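Local coordinates for type III secretion system effector protein ExoU (PDB 4QMK) that probably acts as a patatin-like phospholipase toxin, delivered by type III secretion and directed to the host plasma membrane through a domain that binds phosphatidylinositol 4,5-bisphosphate, at residues A[569-580]-A[642-650]; A[149-157]-A[247-255]. One frame throughout, in Å; residues are numbered along the deposited sequence. Where two conformers were deposited one is given.

Interaction 1 of 2, residues A[569-580]-A[642-650]; sequences IGVKAENFIREV and EQAKAWRIP
Trp647 lays one face of its indole against helix 569-580, and Phe576 and Val580, one helical turn apart, both meet that face. Phe576 comes edge-on: its CD1 stands 3.8 Å from Trp647 CG, and the planes of the phenyl and the five-membered ring are turned 73° apart, an edge-to-face (T-shaped) pair with centroids 5.3 Å from each other. Phe576 CG is anti to the backbone N (chi1 177°), which carries the phenyl edge over the indole near the five-membered ring; Phe576 CA lies over the six-membered ring on the same face, in a CH-pi contact 4.2 Å from the ring centroid. Val580 sets one branch, CG2, over the indole face, 3.5 Å from Trp647 NE1 in a second CH-pi contact, while its other branch, CG1, passes Gln643 CB at 3.9 Å. Asn575 CB and Glu579 CB border the benzo rim of the indole, Glu579 CB approaching it obliquely. On the side facing Ala644, the phenyl edge runs up to the short helix 642-646, with Phe576 CE1 4.1 Å from Ala644 CA. At the other end of the contact, the chain has left the helix and Ile649 points inward, its CD1 3.5 Å from Ile569 CD1, with Lys572 CD crossing it at a slant. No hydrogen bond links the two segments; Ile649 N is instead held by Asn615 of helix 611-624. Leu618 of that helix and Leu605 of helix 592-606 also touch Phe576. The two helices run nearly antiparallel, at 160°, and with 592-606 and 611-624 form an arrangement consistent with the C-terminal four-helix bundle of ExoU, probably the region that serves membrane localization.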
ATOM      1  N   ILE A 569      23.368  -3.700   6.457  1.00 28.35           N
ATOM      2  CA  ILE A 569      24.280  -2.897   5.672  1.00 26.82           C
ATOM      3  C   ILE A 569      24.516  -3.580   4.389  1.00 25.90           C
ATOM      4  O   ILE A 569      24.511  -2.961   3.343  1.00 26.85           O
ATOM      5  CB  ILE A 569      25.635  -2.727   6.366  1.00 27.18           C
ATOM      6  CG1 ILE A 569      25.465  -1.980   7.671  1.00 28.15           C
ATOM      7  CG2 ILE A 569      26.639  -1.960   5.481  1.00 26.54           C
ATOM      8  CD1 ILE A 569      24.912  -0.575   7.511  1.00 28.58           C
ATOM      9  N   GLY A 570      24.688  -4.879   4.450  1.00 26.61           N
ATOM     10  CA  GLY A 570      24.819  -5.681   3.226  1.00 26.24           C
ATOM     11  C   GLY A 570      23.644  -5.422   2.279  1.00 25.36           C
ATOM     12  O   GLY A 570      23.836  -5.214   1.123  1.00 27.36           O
ATOM     13  N   VAL A 571      22.447  -5.355   2.814  1.00 25.90           N
ATOM     14  CA  VAL A 571      21.256  -5.160   2.031  1.00 27.09           C
ATOM     15  C   VAL A 571      21.183  -3.719   1.529  1.00 28.84           C
ATOM     16  O   VAL A 571      20.762  -3.496   0.387  1.00 27.15           O
ATOM     17  CB  VAL A 571      20.002  -5.545   2.836  1.00 26.73           C
ATOM     18  CG1 VAL A 571      18.743  -4.923   2.288  1.00 25.93           C
ATOM     19  CG2 VAL A 571      19.916  -7.051   2.922  1.00 26.78           C
ATOM     20  N   LYS A 572      21.601  -2.750   2.340  1.00 30.62           N
ATOM     21  CA  LYS A 572      21.603  -1.386   1.838  1.00 32.12           C
ATOM     22  C   LYS A 572      22.585  -1.234   0.696  1.00 29.60           C
ATOM     23  O   LYS A 572      22.352  -0.464  -0.210  1.00 27.79           O
ATOM     24  CB  LYS A 572      21.878  -0.361   2.912  1.00 35.25           C
ATOM     25  CG  LYS A 572      20.642   0.005   3.693  1.00 44.23           C
ATOM     26  CD  LYS A 572      20.908   1.081   4.733  1.00 58.56           C
ATOM     27  CE  LYS A 572      19.643   1.377   5.525  1.00 69.09           C
ATOM     28  NZ  LYS A 572      19.127   0.178   6.258  1.00 74.83           N
ATOM     29  N   ALA A 573      23.692  -1.947   0.770  1.00 29.00           N
ATOM     30  CA  ALA A 573      24.733  -1.837  -0.220  1.00 29.40           C
ATOM     31  C   ALA A 573      24.209  -2.369  -1.574  1.00 29.82           C
ATOM     32  O   ALA A 573      24.458  -1.797  -2.609  1.00 28.71           O
ATOM     33  CB  ALA A 573      25.963  -2.607   0.245  1.00 28.08           C
ATOM     34  N   GLU A 574      23.530  -3.497  -1.549  1.00 31.44           N
ATOM     35  CA  GLU A 574      22.940  -4.057  -2.767  1.00 32.64           C
ATOM     36  C   GLU A 574      21.942  -3.084  -3.352  1.00 27.82           C
ATOM     37  O   GLU A 574      21.901  -2.860  -4.547  1.00 26.52           O
ATOM     38  CB  GLU A 574      22.263  -5.382  -2.483  1.00 37.76           C
ATOM     39  CG  GLU A 574      23.025  -6.597  -2.979  1.00 48.78           C
ATOM     40  CD  GLU A 574      24.402  -6.756  -2.372  1.00 61.91           C
ATOM     41  OE1 GLU A 574      24.507  -6.829  -1.122  1.00 84.27           O
ATOM     42  OE2 GLU A 574      25.382  -6.850  -3.154  1.00 68.36           O
ATOM     43  N   ASN A 575      21.162  -2.474  -2.497  1.00 25.14           N
ATOM     44  CA  ASN A 575      20.199  -1.546  -2.957  1.00 24.17           C
ATOM     45  C   ASN A 575      20.787  -0.303  -3.583  1.00 23.80           C
ATOM     46  O   ASN A 575      20.332   0.098  -4.647  1.00 22.30           O
ATOM     47  CB  ASN A 575      19.225  -1.255  -1.872  1.00 25.14           C
ATOM     48  CG  ASN A 575      18.287  -2.429  -1.654  1.00 28.48           C
ATOM     49  OD1 ASN A 575      17.922  -3.087  -2.599  1.00 37.11           O
ATOM     50  ND2 ASN A 575      17.940  -2.719  -0.431  1.00 29.95           N
ATOM     51  N   PHE A 576      21.863   0.223  -2.972  1.00 23.18           N
ATOM     52  CA  PHE A 576      22.504   1.423  -3.391  1.00 21.74           C
ATOM     53  C   PHE A 576      23.132   1.150  -4.744  1.00 23.83           C
ATOM     54  O   PHE A 576      23.020   1.967  -5.682  1.00 23.72           O
ATOM     55  CB  PHE A 576      23.543   1.848  -2.365  1.00 21.63           C
ATOM     56  CG  PHE A 576      24.308   3.060  -2.757  1.00 20.16           C
ATOM     57  CD1 PHE A 576      23.749   4.308  -2.647  1.00 21.09           C
ATOM     58  CD2 PHE A 576      25.565   2.945  -3.271  1.00 20.63           C
ATOM     59  CE1 PHE A 576      24.428   5.435  -3.082  1.00 22.04           C
ATOM     60  CE2 PHE A 576      26.295   4.064  -3.679  1.00 20.82           C
ATOM     61  CZ  PHE A 576      25.722   5.319  -3.595  1.00 21.13           C
ATOM     62  N   ILE A 577      23.755  -0.019  -4.841  1.00 24.41           N
ATOM     63  CA  ILE A 577      24.362  -0.487  -6.070  1.00 25.23           C
ATOM     64  C   ILE A 577      23.395  -0.535  -7.194  1.00 25.89           C
ATOM     65  O   ILE A 577      23.618  -0.002  -8.234  1.00 27.09           O
ATOM     66  CB  ILE A 577      24.988  -1.871  -5.882  1.00 24.34           C
ATOM     67  CG1 ILE A 577      26.299  -1.708  -5.068  1.00 25.07           C
ATOM     68  CG2 ILE A 577      25.328  -2.499  -7.217  1.00 23.81           C
ATOM     69  CD1 ILE A 577      26.962  -2.995  -4.604  1.00 25.40           C
ATOM     70  N   ARG A 578      22.272  -1.138  -6.948  1.00 29.72           N
ATOM     71  CA  ARG A 578      21.266  -1.368  -7.993  1.00 29.10           C
ATOM     72  C   ARG A 578      20.585  -0.078  -8.413  1.00 27.53           C
ATOM     73  O   ARG A 578      20.325   0.129  -9.553  1.00 29.81           O
ATOM     74  CB  ARG A 578      20.219  -2.321  -7.393  1.00 31.97           C
ATOM     75  CG  ARG A 578      19.233  -2.834  -8.392  1.00 38.35           C
ATOM     76  CD  ARG A 578      17.813  -2.664  -7.929  1.00 41.18           C
ATOM     77  NE  ARG A 578      17.443  -3.566  -6.866  1.00 44.51           N
ATOM     78  CZ  ARG A 578      16.403  -3.356  -6.081  1.00 46.30           C
ATOM     79  NH1 ARG A 578      15.633  -2.302  -6.265  1.00 48.25           N
ATOM     80  NH2 ARG A 578      16.133  -4.196  -5.114  1.00 56.51           N
ATOM     81  N   GLU A 579      20.363   0.806  -7.466  1.00 25.74           N
ATOM     82  CA  GLU A 579      19.535   1.974  -7.646  1.00 28.06           C
ATOM     83  C   GLU A 579      20.309   3.295  -7.903  1.00 27.79           C
ATOM     84  O   GLU A 579      19.777   4.240  -8.432  1.00 26.15           O
ATOM     85  CB  GLU A 579      18.704   2.106  -6.364  1.00 32.65           C
ATOM     86  CG  GLU A 579      17.275   2.577  -6.523  1.00 41.01           C
ATOM     87  CD  GLU A 579      16.393   1.601  -7.317  1.00 41.14           C
ATOM     88  OE1 GLU A 579      15.590   2.108  -8.142  1.00 45.30           O
ATOM     89  OE2 GLU A 579      16.541   0.370  -7.153  1.00 34.36           O
ATOM     90  N   VAL A 580      21.577   3.338  -7.552  1.00 28.19           N
ATOM     91  CA  VAL A 580      22.356   4.528  -7.737  1.00 27.53           C
ATOM     92  C   VAL A 580      23.582   4.297  -8.635  1.00 26.89           C
ATOM     93  O   VAL A 580      23.821   5.043  -9.603  1.00 32.40           O
ATOM     94  CB  VAL A 580      22.839   5.061  -6.398  1.00 28.83           C
ATOM     95  CG1 VAL A 580      23.694   6.287  -6.636  1.00 30.76           C
ATOM     96  CG2 VAL A 580      21.676   5.415  -5.514  1.00 28.64           C
ATOM     97  N   GLU A 642      24.136  13.667  -5.556  0.50 31.45           N
ATOM     98  CA  GLU A 642      22.970  13.981  -4.724  0.50 34.05           C
ATOM     99  C   GLU A 642      22.408  12.724  -4.064  0.50 35.46           C
ATOM    100  O   GLU A 642      22.125  12.715  -2.859  0.50 37.26           O
ATOM    101  CB  GLU A 642      21.914  14.681  -5.563  0.50 35.60           C
ATOM    102  CG  GLU A 642      22.341  16.081  -5.967  0.50 37.55           C
ATOM    103  CD  GLU A 642      22.631  16.902  -4.754  0.50 40.33           C
ATOM    104  OE1 GLU A 642      21.677  17.036  -3.962  0.50 45.00           O
ATOM    105  OE2 GLU A 642      23.791  17.372  -4.577  0.50 38.47           O
ATOM    106  N   GLN A 643      22.273  11.659  -4.848  1.00 34.23           N
ATOM    107  CA  GLN A 643      21.804  10.374  -4.321  1.00 37.04           C
ATOM    108  C   GLN A 643      22.808   9.814  -3.290  1.00 36.99           C
ATOM    109  O   GLN A 643      22.419   9.342  -2.221  1.00 35.81           O
ATOM    110  CB  GLN A 643      21.586   9.386  -5.461  1.00 36.78           C
ATOM    111  CG  GLN A 643      20.375   9.708  -6.327  1.00 39.46           C
ATOM    112  CD  GLN A 643      20.344   8.895  -7.607  1.00 44.45           C
ATOM    113  OE1 GLN A 643      21.152   9.096  -8.543  1.00 46.44           O
ATOM    114  NE2 GLN A 643      19.392   7.993  -7.683  1.00 44.06           N
ATOM    115  N   ALA A 644      24.099   9.943  -3.581  1.00 36.15           N
ATOM    116  CA  ALA A 644      25.126   9.465  -2.667  1.00 36.02           C
ATOM    117  C   ALA A 644      24.977  10.122  -1.315  1.00 39.29           C
ATOM    118  O   ALA A 644      25.153   9.463  -0.326  1.00 43.38           O
ATOM    119  CB  ALA A 644      26.506   9.710  -3.219  1.00 35.99           C
ATOM    120  N   LYS A 645      24.631  11.411  -1.267  1.00 38.13           N
ATOM    121  CA  LYS A 645      24.424  12.077   0.020  1.00 36.53           C
ATOM    122  C   LYS A 645      23.132  11.601   0.659  1.00 36.51           C
ATOM    123  O   LYS A 645      23.117  11.213   1.815  1.00 40.82           O
ATOM    124  CB  LYS A 645      24.335  13.583  -0.138  1.00 37.37           C
ATOM    125  CG  LYS A 645      25.547  14.231  -0.752  1.00 39.03           C
ATOM    126  CD  LYS A 645      25.347  15.730  -0.870  1.00 41.45           C
ATOM    127  CE  LYS A 645      26.400  16.310  -1.773  1.00 44.99           C
ATOM    128  NZ  LYS A 645      26.332  17.794  -1.848  1.00 52.58           N
ATOM    129  N   ALA A 646      22.052  11.616  -0.100  1.00 35.37           N
ATOM    130  CA  ALA A 646      20.737  11.184   0.378  1.00 36.73           C
ATOM    131  C   ALA A 646      20.693   9.760   0.968  1.00 37.00           C
ATOM    132  O   ALA A 646      19.822   9.465   1.764  1.00 39.30           O
ATOM    133  CB  ALA A 646      19.731  11.256  -0.763  1.00 38.18           C
ATOM    134  N   TRP A 647      21.576   8.867   0.536  1.00 35.38           N
ATOM    135  CA  TRP A 647      21.577   7.517   1.073  1.00 35.28           C
ATOM    136  C   TRP A 647      22.484   7.339   2.286  1.00 35.09           C
ATOM    137  O   TRP A 647      22.542   6.271   2.834  1.00 36.90           O
ATOM    138  CB  TRP A 647      21.962   6.510  -0.004  1.00 34.91           C
ATOM    139  CG  TRP A 647      20.901   6.185  -1.084  1.00 33.75           C
ATOM    140  CD1 TRP A 647      20.457   7.004  -2.081  1.00 35.65           C
ATOM    141  CD2 TRP A 647      20.278   4.900  -1.322  1.00 34.40           C
ATOM    142  NE1 TRP A 647      19.539   6.340  -2.885  1.00 36.97           N
ATOM    143  CE2 TRP A 647      19.429   5.043  -2.449  1.00 33.68           C
ATOM    144  CE3 TRP A 647      20.333   3.658  -0.670  1.00 33.16           C
ATOM    145  CZ2 TRP A 647      18.659   4.006  -2.933  1.00 33.99           C
ATOM    146  CZ3 TRP A 647      19.548   2.623  -1.148  1.00 34.02           C
ATOM    147  CH2 TRP A 647      18.719   2.800  -2.266  1.00 34.83           C
ATOM    148  N   ARG A 648      23.205   8.353   2.723  1.00 39.42           N
ATOM    149  CA  ARG A 648      24.039   8.191   3.932  1.00 41.74           C
ATOM    150  C   ARG A 648      23.194   7.710   5.093  1.00 40.83           C
ATOM    151  O   ARG A 648      22.061   8.124   5.256  1.00 39.13           O
ATOM    152  CB  ARG A 648      24.708   9.497   4.389  1.00 45.31           C
ATOM    153  CG  ARG A 648      25.740  10.051   3.446  1.00 50.72           C
ATOM    154  CD  ARG A 648      26.637  11.101   4.095  1.00 51.21           C
ATOM    155  NE  ARG A 648      27.461  10.482   5.128  1.00 54.08           N
ATOM    156  CZ  ARG A 648      28.420  11.098   5.821  1.00 54.85           C
ATOM    157  NH1 ARG A 648      28.724  12.372   5.571  1.00 66.73           N
ATOM    158  NH2 ARG A 648      29.098  10.439   6.737  1.00 50.37           N
ATOM    159  N   ILE A 649      23.762   6.852   5.918  1.00 44.78           N
ATOM    160  CA  ILE A 649      23.047   6.355   7.100  1.00 49.46           C
ATOM    161  C   ILE A 649      23.217   7.392   8.207  1.00 53.77           C
ATOM    162  O   ILE A 649      24.342   7.753   8.534  1.00 50.83           O
ATOM    163  CB  ILE A 649      23.549   4.975   7.546  1.00 47.93           C
ATOM    164  CG1 ILE A 649      23.257   3.944   6.454  1.00 45.84           C
ATOM    165  CG2 ILE A 649      22.865   4.543   8.828  1.00 47.51           C
ATOM    166  CD1 ILE A 649      24.137   2.728   6.550  1.00 47.38           C
ATOM    167  N   PRO A 650      22.082   7.902   8.747  1.00 61.81           N
ATOM    168  CA  PRO A 650      22.018   8.962   9.745  1.00 66.44           C
ATOM    169  C   PRO A 650      23.070   8.956  10.833  1.00 68.96           C
ATOM    170  O   PRO A 650      23.595  10.013  11.146  1.00 73.69           O
ATOM    171  CB  PRO A 650      20.630   8.768  10.340  1.00 68.71           C
ATOM    172  CG  PRO A 650      19.807   8.387   9.148  1.00 65.10           C
ATOM    173  CD  PRO A 650      20.714   7.518   8.315  1.00 62.39           C
TER

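Interaction 2 of 2, residues A[149-157]-A[247-255]; sequences SSELGKLVR and GTGMFDGRP
Arg157 reaches from the last turn of helix 149-157 to the beta hairpin, where its NH2 donates a hydrogen bond to Phe251 O (N-H...O angle 159°), although the modelled length of 2.5 Å is doubtfully short. The side chain bends at chi3 (-77°), which folds the guanidinium back along the helix, between Gly153 O over one face and Arg254 CB over the other. The carbonyl oxygen lies close to the guanidinium plane, but the donor is tilted out of the carbonyl plane. Arg254 N bonds the same oxygen from the opposite face, gripping it twice. Arg157 NE and Arg254 NE are 3.3 Å apart, a like-charge approach. It is eased perhaps by Asp252, whose OD2 makes a long salt bridge to Arg157 NH2 (3.9 Å); the far end of Arg254 bonds Thr640. Lys154, extended beyond CG, crosses Asp252 at about a right angle and brings Lys154 CE to 3.6 Å from Asp252 OD1. Gly153 has no side chain, and its CA sits 3.7 Å from Phe251 CB, bringing helix and turn close together. The ring of Phe251 turns its edge to Ser149 O, with CD1 4.1 Å from Leu152 CB. Ser149 OG is hydrogen-bonded to a water, which accepts from Asp252 N. Asp252 and Gly253 form the type I' turn between strands 242-251 and 254-260, the edge hairpin of the mixed sheet. Segment 149-157 lies nearly perpendicular to strand 247-251; helix 166-173 packs on Leu152, helix 639-646 touches both arginines, and Leu155 of the second subunit also contacts Leu152.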
ATOM      1  N   SER A 149       8.956   8.189 -20.190  1.00 54.31           N
ATOM      2  CA  SER A 149      10.214   7.743 -19.684  1.00 52.76           C
ATOM      3  C   SER A 149      11.112   8.867 -19.137  1.00 55.58           C
ATOM      4  O   SER A 149      11.713   8.697 -18.077  1.00 52.28           O
ATOM      5  CB  SER A 149      10.954   6.935 -20.742  1.00 53.57           C
ATOM      6  OG  SER A 149      11.609   7.791 -21.650  1.00 54.94           O
ATOM      7  N   SER A 150      11.223   9.997 -19.822  1.00 56.73           N
ATOM      8  CA  SER A 150      12.102  11.057 -19.301  1.00 57.99           C
ATOM      9  C   SER A 150      11.695  11.582 -17.911  1.00 57.33           C
ATOM     10  O   SER A 150      12.519  11.665 -16.974  1.00 65.54           O
ATOM     11  CB  SER A 150      12.179  12.221 -20.265  1.00 63.04           C
ATOM     12  OG  SER A 150      12.598  13.399 -19.575  1.00 72.60           O
ATOM     13  N   GLU A 151      10.445  12.002 -17.802  1.00 56.58           N
ATOM     14  CA  GLU A 151       9.877  12.458 -16.541  1.00 59.01           C
ATOM     15  C   GLU A 151      10.151  11.439 -15.406  1.00 59.60           C
ATOM     16  O   GLU A 151      10.618  11.795 -14.314  1.00 60.80           O
ATOM     17  CB  GLU A 151       8.362  12.655 -16.713  1.00 65.51           C
ATOM     18  CG  GLU A 151       7.891  13.907 -17.492  1.00 71.91           C
ATOM     19  CD  GLU A 151       7.999  13.826 -19.023  1.00 73.11           C
ATOM     20  OE1 GLU A 151       7.946  12.708 -19.577  1.00 80.86           O
ATOM     21  OE2 GLU A 151       8.108  14.896 -19.685  1.00 71.60           O
ATOM     22  N   LEU A 152       9.910  10.172 -15.685  1.00 53.78           N
ATOM     23  CA  LEU A 152      10.092   9.151 -14.683  1.00 52.96           C
ATOM     24  C   LEU A 152      11.504   8.992 -14.193  1.00 55.15           C
ATOM     25  O   LEU A 152      11.738   8.641 -13.015  1.00 56.21           O
ATOM     26  CB  LEU A 152       9.624   7.802 -15.209  1.00 51.65           C
ATOM     27  CG  LEU A 152       8.134   7.610 -15.142  1.00 53.74           C
ATOM     28  CD1 LEU A 152       7.753   6.316 -15.835  1.00 58.42           C
ATOM     29  CD2 LEU A 152       7.686   7.608 -13.701  1.00 54.44           C
ATOM     30  N   GLY A 153      12.450   9.222 -15.086  1.00 52.25           N
ATOM     31  CA  GLY A 153      13.833   9.055 -14.740  1.00 53.39           C
ATOM     32  C   GLY A 153      14.233  10.136 -13.771  1.00 52.92           C
ATOM     33  O   GLY A 153      14.829   9.859 -12.739  1.00 51.63           O
ATOM     34  N   LYS A 154      13.879  11.371 -14.111  1.00 51.71           N
ATOM     35  CA  LYS A 154      14.203  12.487 -13.258  1.00 54.80           C
ATOM     36  C   LYS A 154      13.611  12.329 -11.854  1.00 54.60           C
ATOM     37  O   LYS A 154      14.326  12.354 -10.841  1.00 51.92           O
ATOM     38  CB  LYS A 154      13.717  13.777 -13.894  1.00 54.01           C
ATOM     39  CG  LYS A 154      14.668  14.281 -14.926  1.00 59.44           C
ATOM     40  CD  LYS A 154      13.986  15.151 -15.966  1.00 66.07           C
ATOM     41  CE  LYS A 154      15.030  15.703 -16.930  1.00 69.30           C
ATOM     42  NZ  LYS A 154      14.401  16.221 -18.169  1.00 76.30           N
ATOM     43  N   LEU A 155      12.307  12.115 -11.812  1.00 53.33           N
ATOM     44  CA  LEU A 155      11.611  12.087 -10.556  1.00 51.32           C
ATOM     45  C   LEU A 155      12.232  11.109  -9.588  1.00 52.66           C
ATOM     46  O   LEU A 155      12.708  11.503  -8.514  1.00 50.17           O
ATOM     47  CB  LEU A 155      10.154  11.772 -10.785  1.00 54.82           C
ATOM     48  CG  LEU A 155       9.317  12.913 -11.376  1.00 54.30           C
ATOM     49  CD1 LEU A 155       7.999  12.350 -11.869  1.00 55.49           C
ATOM     50  CD2 LEU A 155       9.052  14.020 -10.377  1.00 56.71           C
ATOM     51  N   VAL A 156      12.364   9.861 -10.017  1.00 53.02           N
ATOM     52  CA  VAL A 156      12.826   8.812  -9.090  1.00 52.15           C
ATOM     53  C   VAL A 156      14.262   8.948  -8.595  1.00 49.71           C
ATOM     54  O   VAL A 156      14.557   8.577  -7.434  1.00 45.81           O
ATOM     55  CB  VAL A 156      12.663   7.415  -9.692  1.00 53.47           C
ATOM     56  CG1 VAL A 156      13.154   6.332  -8.751  1.00 50.06           C
ATOM     57  CG2 VAL A 156      11.198   7.183  -9.956  1.00 62.73           C
ATOM     58  N   ARG A 157      15.138   9.489  -9.445  1.00 46.09           N
ATOM     59  CA  ARG A 157      16.550   9.598  -9.095  1.00 47.49           C
ATOM     60  C   ARG A 157      16.796  10.814  -8.205  1.00 43.62           C
ATOM     61  O   ARG A 157      17.780  10.853  -7.515  1.00 43.33           O
ATOM     62  CB  ARG A 157      17.460   9.593 -10.367  1.00 51.13           C
ATOM     63  CG  ARG A 157      17.560   8.197 -11.001  1.00 53.23           C
ATOM     64  CD  ARG A 157      18.675   8.014 -12.020  1.00 56.25           C
ATOM     65  NE  ARG A 157      18.349   8.619 -13.304  1.00 68.15           N
ATOM     66  CZ  ARG A 157      17.742   7.996 -14.326  1.00 73.43           C
ATOM     67  NH1 ARG A 157      17.389   6.717 -14.256  1.00 69.64           N
ATOM     68  NH2 ARG A 157      17.487   8.666 -15.448  1.00 74.15           N
ATOM     69  N   GLY A 247      13.303  -6.231 -15.374  1.00 38.92           N
ATOM     70  CA  GLY A 247      13.624  -5.674 -16.670  1.00 39.07           C
ATOM     71  C   GLY A 247      14.404  -4.420 -16.630  1.00 35.76           C
ATOM     72  O   GLY A 247      14.525  -3.796 -15.587  1.00 40.19           O
ATOM     73  N   THR A 248      14.880  -4.010 -17.778  1.00 32.33           N
ATOM     74  CA  THR A 248      15.713  -2.834 -17.828  1.00 35.13           C
ATOM     75  C   THR A 248      15.220  -1.852 -18.842  1.00 31.37           C
ATOM     76  O   THR A 248      15.107  -2.179 -19.998  1.00 32.76           O
ATOM     77  CB  THR A 248      17.125  -3.239 -18.213  1.00 40.57           C
ATOM     78  OG1 THR A 248      17.579  -4.238 -17.283  1.00 49.52           O
ATOM     79  CG2 THR A 248      18.047  -2.034 -18.200  1.00 39.76           C
ATOM     80  N   GLY A 249      14.961  -0.639 -18.413  1.00 29.24           N
ATOM     81  CA  GLY A 249      14.477   0.379 -19.289  1.00 29.34           C
ATOM     82  C   GLY A 249      15.446   1.513 -19.369  1.00 31.52           C
ATOM     83  O   GLY A 249      16.374   1.590 -18.601  1.00 29.68           O
ATOM     84  N   MET A 250      15.212   2.403 -20.324  1.00 35.12           N
ATOM     85  CA  MET A 250      15.991   3.614 -20.477  1.00 35.07           C
ATOM     86  C   MET A 250      15.128   4.813 -20.095  1.00 35.32           C
ATOM     87  O   MET A 250      14.106   5.071 -20.693  1.00 36.45           O
ATOM     88  CB  MET A 250      16.515   3.722 -21.896  1.00 38.89           C
ATOM     89  CG  MET A 250      17.865   3.049 -22.087  1.00 43.93           C
ATOM     90  SD  MET A 250      19.240   4.081 -21.496  1.00 58.84           S
ATOM     91  CE  MET A 250      20.533   2.896 -21.699  1.00 60.72           C
ATOM     92  N   PHE A 251      15.588   5.600 -19.130  1.00 37.38           N
ATOM     93  CA  PHE A 251      14.827   6.688 -18.609  1.00 38.35           C
ATOM     94  C   PHE A 251      15.748   7.864 -18.486  1.00 44.66           C
ATOM     95  O   PHE A 251      16.673   7.831 -17.681  1.00 48.93           O
ATOM     96  CB  PHE A 251      14.308   6.305 -17.240  1.00 37.88           C
ATOM     97  CG  PHE A 251      13.358   5.105 -17.228  1.00 36.29           C
ATOM     98  CD1 PHE A 251      11.997   5.265 -17.465  1.00 35.62           C
ATOM     99  CD2 PHE A 251      13.811   3.862 -16.876  1.00 35.05           C
ATOM    100  CE1 PHE A 251      11.128   4.199 -17.400  1.00 34.43           C
ATOM    101  CE2 PHE A 251      12.952   2.785 -16.817  1.00 35.42           C
ATOM    102  CZ  PHE A 251      11.611   2.951 -17.083  1.00 35.00           C
ATOM    103  N   ASP A 252      15.506   8.914 -19.271  1.00 49.32           N
ATOM    104  CA  ASP A 252      16.299  10.140 -19.210  1.00 51.45           C
ATOM    105  C   ASP A 252      17.790   9.880 -19.471  1.00 49.97           C
ATOM    106  O   ASP A 252      18.667  10.472 -18.816  1.00 53.13           O
ATOM    107  CB  ASP A 252      16.082  10.846 -17.848  1.00 57.50           C
ATOM    108  CG  ASP A 252      16.824  12.181 -17.739  1.00 64.63           C
ATOM    109  OD1 ASP A 252      16.720  13.000 -18.670  1.00 75.00           O
ATOM    110  OD2 ASP A 252      17.512  12.406 -16.717  1.00 70.51           O
ATOM    111  N   GLY A 253      18.070   8.977 -20.411  1.00 45.64           N
ATOM    112  CA  GLY A 253      19.440   8.660 -20.808  1.00 45.08           C
ATOM    113  C   GLY A 253      20.199   7.649 -19.959  1.00 46.53           C
ATOM    114  O   GLY A 253      21.350   7.327 -20.273  1.00 45.17           O
ATOM    115  N   ARG A 254      19.560   7.109 -18.910  1.00 45.35           N
ATOM    116  CA  ARG A 254      20.207   6.139 -18.021  1.00 42.67           C
ATOM    117  C   ARG A 254      19.349   4.858 -17.919  1.00 37.42           C
ATOM    118  O   ARG A 254      18.151   4.938 -17.755  1.00 34.94           O
ATOM    119  CB  ARG A 254      20.382   6.764 -16.634  1.00 45.51           C
ATOM    120  CG  ARG A 254      21.278   7.970 -16.653  1.00 57.80           C
ATOM    121  CD  ARG A 254      20.967   9.038 -15.601  1.00 68.91           C
ATOM    122  NE  ARG A 254      21.500   8.749 -14.269  1.00 85.82           N
ATOM    123  CZ  ARG A 254      22.659   9.211 -13.803  1.00 94.86           C
ATOM    124  NH1 ARG A 254      23.444   9.993 -14.551  1.00 97.57           N
ATOM    125  NH2 ARG A 254      23.033   8.891 -12.573  1.00 97.93           N
ATOM    126  N   PRO A 255      19.981   3.689 -17.967  1.00 32.64           N
ATOM    127  CA  PRO A 255      19.258   2.476 -17.699  1.00 31.36           C
ATOM    128  C   PRO A 255      18.873   2.331 -16.237  1.00 30.69           C
ATOM    129  O   PRO A 255      19.660   2.719 -15.344  1.00 30.58           O
ATOM    130  CB  PRO A 255      20.260   1.373 -18.070  1.00 31.54           C
ATOM    131  CG  PRO A 255      21.593   2.001 -17.851  1.00 33.16           C
ATOM    132  CD  PRO A 255      21.414   3.450 -18.202  1.00 33.72           C
TER
HETATM  133  O   HOH W   1      13.781   9.154 -21.663  1.00 58.97           O

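Along the chain, interaction 2 closes before interaction 1 opens, and their centres are about 18 Å apart. They belong to different regions: the hairpin of 247-255 is the edge of the mixed sheet in the patatin-like phospholipase region, whereas 569-580 and 642-650 pair helices of the C-terminal region. The two meet directly where Gln643 CG packs 3.1 Å from Arg157 O. Helix 639-646 therefore takes part in both neighbourhoods, and helix 555-585 also reaches the hairpin, through Tyr582. The contacts thus adjoin where the C-terminal helices, probably those that localize the protein to the membrane, pack against the edge hairpin of the probable catalytic region within one chain.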